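Long-range contacts in thiamine-biosynthesis protein ThiS (Geobacter metallireducens GS-15, PDB 3CWI), which probably carries sulfur as a thiocarboxylate at the C-terminal end of a ubiquitin-like fold, for building the thiazole ring of thiamine: residues Met1-Asn6 with Asp56-Phe62; Leu27-Gln31 with Glu61-Phe65. One frame throughout, in Å; residues are numbered along the deposited sequence.

Contact 1 (Met1-Asn6 with Asp56-Phe62); sequences MNLTVN and DGDAVEF
Strand 2-5 and strand 59-62 run parallel, their axes 4.8 Å apart at closest approach and crossing at -32°. D56 (chi1 t) turns its carboxylate so that OD1 accepts the N2 amide (N to OD1 2.7 Å), doing the work of a strand carbonyl before the strand begins. G57 turns with phi/psi of 89/-9, where a CB would jam against the preceding carbonyl, and sends its N to N2 O at 2.6 Å. A water spans G57 O (weakly) and T4 OG1. D58 shifts the register by one residue, from L3 opposite G57 to T4 opposite A59, and D58 O takes the T4 amide (N to O 3.0 Å).

Here the ladder turns regular, the parallel pairing of first and last strands that marks the beta-grasp fold of ubiquitin relatives. A59 faces T4 (CA to CA 4.6 Å), its small side chain on the T4 face. V60 N donates to T4 O (2.8 Å) and V60 O accepts N6 N (2.9 Å). On the other face V60 CG2 meets V5 CG2 at 3.6 Å and L3 CD1 at 4.2 Å, branched apolar groups; L3 and V60 also pack on V54. E61 lies level with N6, a left-handed residue (54/42) whose OD1 receives F62 N at 2.8 Å in place of a backbone carbonyl. The F62 ring (chi1 m) brings CE2 to 3.7 Å from V5 CG1.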
loop_
_atom_site.group_PDB
_atom_site.type_symbol
_atom_site.label_atom_id
_atom_site.label_comp_id
_atom_site.label_asym_id
_atom_site.label_seq_id
_atom_site.Cartn_x
_atom_site.Cartn_y
_atom_site.Cartn_z
HETATM N N MSE A 1 -5.399 -2.618 -13.634
HETATM C CA MSE A 1 -5.831 -1.378 -12.920
HETATM C C MSE A 1 -4.642 -0.436 -12.753
HETATM O O MSE A 1 -3.499 -0.880 -12.671
HETATM C CB MSE A 1 -6.403 -1.734 -11.542
HETATM C CG MSE A 1 -5.400 -2.381 -10.599
HETATM SE SE MSE A 1 -6.061 -2.562 -8.777
HETATM C CE MSE A 1 -5.537 -0.838 -8.087
ATOM N N ASN A 2 -4.920 0.863 -12.706
ATOM C CA ASN A 2 -3.872 1.859 -12.552
ATOM C C ASN A 2 -3.896 2.481 -11.175
ATOM O O ASN A 2 -4.963 2.767 -10.635
ATOM C CB ASN A 2 -4.019 2.981 -13.584
ATOM C CG ASN A 2 -3.392 2.637 -14.920
ATOM O OD1 ASN A 2 -3.332 3.477 -15.815
ATOM N ND2 ASN A 2 -2.919 1.404 -15.061
ATOM N N LEU A 3 -2.721 2.676 -10.591
ATOM C CA LEU A 3 -2.651 3.313 -9.285
ATOM C C LEU A 3 -1.342 4.058 -9.184
ATOM O O LEU A 3 -0.460 3.911 -10.030
ATOM C CB LEU A 3 -2.756 2.287 -8.152
ATOM C CG LEU A 3 -1.648 1.252 -7.981
ATOM C CD1 LEU A 3 -1.765 0.600 -6.607
ATOM C CD2 LEU A 3 -1.741 0.213 -9.081
ATOM N N THR A 4 -1.233 4.887 -8.159
ATOM C CA THR A 4 -0.025 5.656 -7.934
ATOM C C THR A 4 0.653 5.027 -6.720
ATOM O O THR A 4 0.006 4.790 -5.701
ATOM C CB THR A 4 -0.368 7.128 -7.637
ATOM O OG1 THR A 4 -1.183 7.649 -8.700
ATOM C CG2 THR A 4 0.894 7.956 -7.530
ATOM N N VAL A 5 1.940 4.727 -6.843
ATOM C CA VAL A 5 2.689 4.131 -5.744
ATOM C C VAL A 5 3.893 5.023 -5.471
ATOM O O VAL A 5 4.746 5.209 -6.339
ATOM C CB VAL A 5 3.169 2.694 -6.096
ATOM C CG1 VAL A 5 4.016 2.131 -4.963
ATOM C CG2 VAL A 5 1.957 1.789 -6.337
ATOM N N ASN A 6 3.944 5.578 -4.264
ATOM C CA ASN A 6 5.019 6.490 -3.865
ATOM C C ASN A 6 5.139 7.628 -4.874
ATOM O O ASN A 6 6.244 8.017 -5.277
ATOM C CB ASN A 6 6.352 5.755 -3.750
ATOM C CG ASN A 6 6.341 4.720 -2.648
ATOM O OD1 ASN A 6 5.756 4.941 -1.586
ATOM N ND2 ASN A 6 7.006 3.593 -2.882
ATOM N N ASP A 56 -8.579 1.134 -8.785
ATOM C CA ASP A 56 -8.025 1.948 -9.866
ATOM C C ASP A 56 -8.046 3.424 -9.470
ATOM O O ASP A 56 -9.059 3.933 -8.987
ATOM C CB ASP A 56 -8.840 1.753 -11.150
ATOM C CG ASP A 56 -8.307 2.574 -12.312
ATOM O OD1 ASP A 56 -7.317 2.152 -12.947
ATOM O OD2 ASP A 56 -8.873 3.656 -12.585
ATOM N N GLY A 57 -6.924 4.106 -9.661
ATOM C CA GLY A 57 -6.858 5.515 -9.332
ATOM C C GLY A 57 -6.434 5.870 -7.915
ATOM O O GLY A 57 -6.201 7.037 -7.634
ATOM N N ASP A 58 -6.331 4.886 -7.021
ATOM C CA ASP A 58 -5.931 5.169 -5.641
ATOM C C ASP A 58 -4.430 5.473 -5.546
ATOM O O ASP A 58 -3.654 5.072 -6.414
ATOM C CB ASP A 58 -6.274 3.987 -4.726
ATOM C CG ASP A 58 -7.753 3.919 -4.374
ATOM O OD1 ASP A 58 -8.468 4.929 -4.569
ATOM O OD2 ASP A 58 -8.206 2.857 -3.872
ATOM N N ALA A 59 -4.034 6.183 -4.492
ATOM C CA ALA A 59 -2.630 6.543 -4.282
ATOM C C ALA A 59 -2.116 5.896 -3.002
ATOM O O ALA A 59 -2.608 6.183 -1.915
ATOM C CB ALA A 59 -2.484 8.050 -4.186
ATOM N N VAL A 60 -1.127 5.025 -3.132
ATOM C CA VAL A 60 -0.572 4.363 -1.968
ATOM C C VAL A 60 0.865 4.796 -1.741
ATOM O O VAL A 60 1.620 5.035 -2.691
ATOM C CB VAL A 60 -0.647 2.827 -2.122
ATOM C CG1 VAL A 60 -2.098 2.405 -2.305
ATOM C CG2 VAL A 60 0.174 2.374 -3.321
ATOM N N GLU A 61 1.241 4.913 -0.474
ATOM C CA GLU A 61 2.600 5.319 -0.124
ATOM C C GLU A 61 3.173 4.376 0.926
ATOM O O GLU A 61 2.482 3.972 1.859
ATOM C CB GLU A 61 2.588 6.738 0.437
ATOM C CG GLU A 61 2.013 7.783 -0.489
ATOM C CD GLU A 61 1.768 9.095 0.231
ATOM O OE1 GLU A 61 0.818 9.165 1.043
ATOM O OE2 GLU A 61 2.532 10.050 -0.002
ATOM N N PHE A 62 4.439 4.028 0.759
ATOM C CA PHE A 62 5.115 3.155 1.698
ATOM C C PHE A 62 6.189 3.972 2.399
ATOM O O PHE A 62 7.114 4.475 1.761
ATOM C CB PHE A 62 5.726 1.961 0.964
ATOM C CG PHE A 62 4.709 1.116 0.251
ATOM C CD1 PHE A 62 3.671 0.522 0.952
ATOM C CD2 PHE A 62 4.769 0.940 -1.126
ATOM C CE1 PHE A 62 2.703 -0.231 0.297
ATOM C CE2 PHE A 62 3.803 0.187 -1.794
ATOM C CZ PHE A 62 2.777 -0.394 -1.081
HETATM O O HOH W 1 -3.847 7.509 -8.980
#

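Contact 2 (Leu27-Gln31 with Glu61-Phe65); sequences LKVAQ and EFLYF
This is a surface side-chain contact between the loop that leaves helix 20-26 and the end of the last strand, where strand 59-63 passes into the C-terminal tail. The two backbones run in roughly the same direction but too far apart to pair as strands: V29 and F62 are 8.2 Å apart between CA atoms, Q31 and Y64 8.9 Å. Long aromatic side chains fill the gap.

The loop is set by a Schellman motif, in which K28 leaves the helix with positive phi (40/58). V29 (-64/126) and A30 (-60/141) then extend, and Q31 turns left-handed (47/47). This course points the CA-to-CB bonds of L27, V29 and Q31 toward the strand. F62 and Y64, two residues apart on an extended backbone, point theirs toward the loop, both with chi1 m. V29, with chi1 t, touches both aromatic residues: CG2 sits over the F62 face, 4.0 Å from the ring centroid and 10° off its normal, a CH-pi contact, while CG1 lies 3.1 Å from Y64 OH. L27 CD1 meets the edge of the same phenyl ring, at 3.6 Å from F62 CE2.

Tyrosine suits position 64 because it combines reach with a polar tip: Y64 OH donates to A30 O at 2.6 Å, satisfying a loop carbonyl. Beside it Q31 CB approaches Y64 CE2 at 4.2 Å.

Along one edge, strand 59-63 pairs with strand 36-39, through backbone hydrogen bonds of E61 with E38 and of L63 with T36; F62 also packs on V37, so its ring lies among strand and loop residues just beyond helix 20-26.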
loop_
_atom_site.group_PDB
_atom_site.type_symbol
_atom_site.label_atom_id
_atom_site.label_comp_id
_atom_site.label_asym_id
_atom_site.label_seq_id
_atom_site.Cartn_x
_atom_site.Cartn_y
_atom_site.Cartn_z
ATOM N N LEU A 27 3.983 -6.610 -4.257
ATOM C CA LEU A 27 5.071 -5.667 -4.500
ATOM C C LEU A 27 6.298 -6.037 -3.678
ATOM O O LEU A 27 7.338 -5.373 -3.759
ATOM C CB LEU A 27 4.645 -4.238 -4.138
ATOM C CG LEU A 27 3.634 -3.536 -5.036
ATOM C CD1 LEU A 27 3.467 -2.087 -4.593
ATOM C CD2 LEU A 27 4.120 -3.590 -6.473
ATOM N N LYS A 28 6.168 -7.104 -2.895
ATOM C CA LYS A 28 7.236 -7.580 -2.019
ATOM C C LYS A 28 7.950 -6.413 -1.359
ATOM O O LYS A 28 9.164 -6.243 -1.497
ATOM C CB LYS A 28 8.232 -8.454 -2.791
ATOM C CG LYS A 28 8.741 -7.864 -4.100
ATOM C CD LYS A 28 9.680 -8.825 -4.838
ATOM C CE LYS A 28 9.017 -10.172 -5.138
ATOM N NZ LYS A 28 8.832 -10.996 -3.900
ATOM N N VAL A 29 7.177 -5.606 -0.643
ATOM C CA VAL A 29 7.711 -4.448 0.052
ATOM C C VAL A 29 8.686 -4.885 1.142
ATOM O O VAL A 29 8.345 -5.692 2.002
ATOM C CB VAL A 29 6.582 -3.621 0.696
ATOM C CG1 VAL A 29 7.162 -2.389 1.360
ATOM C CG2 VAL A 29 5.561 -3.231 -0.361
ATOM N N ALA A 30 9.898 -4.341 1.104
ATOM C CA ALA A 30 10.926 -4.685 2.080
ATOM C C ALA A 30 10.514 -4.360 3.509
ATOM O O ALA A 30 9.887 -3.331 3.769
ATOM C CB ALA A 30 12.219 -3.965 1.742
ATOM N N GLN A 31 10.875 -5.243 4.436
ATOM C CA GLN A 31 10.553 -5.034 5.842
ATOM C C GLN A 31 9.094 -4.633 6.005
ATOM O O GLN A 31 8.773 -3.684 6.720
ATOM C CB GLN A 31 11.470 -3.951 6.415
ATOM C CG GLN A 31 12.935 -4.358 6.402
ATOM C CD GLN A 31 13.876 -3.242 6.822
ATOM O OE1 GLN A 31 15.067 -3.477 7.043
ATOM N NE2 GLN A 31 13.352 -2.021 6.924
ATOM N N GLU A 61 1.241 4.913 -0.474
ATOM C CA GLU A 61 2.600 5.319 -0.124
ATOM C C GLU A 61 3.173 4.376 0.926
ATOM O O GLU A 61 2.482 3.972 1.859
ATOM C CB GLU A 61 2.588 6.738 0.437
ATOM C CG GLU A 61 2.013 7.783 -0.489
ATOM C CD GLU A 61 1.768 9.095 0.231
ATOM O OE1 GLU A 61 0.818 9.165 1.043
ATOM O OE2 GLU A 61 2.532 10.050 -0.002
ATOM N N PHE A 62 4.439 4.028 0.759
ATOM C CA PHE A 62 5.115 3.155 1.698
ATOM C C PHE A 62 6.189 3.972 2.399
ATOM O O PHE A 62 7.114 4.475 1.761
ATOM C CB PHE A 62 5.726 1.961 0.964
ATOM C CG PHE A 62 4.709 1.116 0.251
ATOM C CD1 PHE A 62 3.671 0.522 0.952
ATOM C CD2 PHE A 62 4.769 0.940 -1.126
ATOM C CE1 PHE A 62 2.703 -0.231 0.297
ATOM C CE2 PHE A 62 3.803 0.187 -1.794
ATOM C CZ PHE A 62 2.777 -0.394 -1.081
ATOM N N LEU A 63 6.045 4.121 3.712
ATOM C CA LEU A 63 6.990 4.906 4.496
ATOM C C LEU A 63 7.586 4.089 5.645
ATOM O O LEU A 63 6.945 3.176 6.173
ATOM C CB LEU A 63 6.292 6.147 5.064
ATOM C CG LEU A 63 5.319 6.932 4.168
ATOM C CD1 LEU A 63 4.745 8.095 4.961
ATOM C CD2 LEU A 63 6.020 7.428 2.918
ATOM N N TYR A 64 8.817 4.425 6.027
ATOM C CA TYR A 64 9.491 3.729 7.115
ATOM C C TYR A 64 9.972 4.729 8.154
ATOM O O TYR A 64 10.782 5.601 7.852
ATOM C CB TYR A 64 10.700 2.942 6.604
ATOM C CG TYR A 64 10.386 1.913 5.546
ATOM C CD1 TYR A 64 10.316 2.267 4.197
ATOM C CD2 TYR A 64 10.171 0.581 5.892
ATOM C CE1 TYR A 64 10.046 1.310 3.215
ATOM C CE2 TYR A 64 9.902 -0.376 4.926
ATOM C CZ TYR A 64 9.841 -0.005 3.591
ATOM O OH TYR A 64 9.573 -0.960 2.639
ATOM N N PHE A 65 9.476 4.597 9.377
ATOM C CA PHE A 65 9.876 5.494 10.447
ATOM C C PHE A 65 10.856 4.825 11.408
ATOM O O PHE A 65 10.616 3.715 11.881
ATOM C CB PHE A 65 8.648 5.975 11.213
ATOM C CG PHE A 65 7.699 6.784 10.381
ATOM C CD1 PHE A 65 6.944 6.184 9.377
ATOM C CD2 PHE A 65 7.572 8.156 10.589
ATOM C CE1 PHE A 65 6.076 6.941 8.588
ATOM C CE2 PHE A 65 6.711 8.922 9.808
ATOM C CZ PHE A 65 5.959 8.312 8.803
#

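Both contacts lie largely at the surface, but contact 1 reaches further inward, holding the buried L3 and V60, whereas no residue that touches across contact 2 is fully buried. They meet on strand 59-63, sharing E61 and F62, with their centres about 13 Å apart. Contact 1 binds that strand to its sheet neighbour mainly by backbone hydrogen bonds; contact 2 attaches the strand's end to a loop through aromatic side chains and one hydroxyl bond. F62 serves in both, its amide in the first and its ring in each. V5 CG1 and L27 CD1, 4.3 Å apart, join the two into continuous apolar packing.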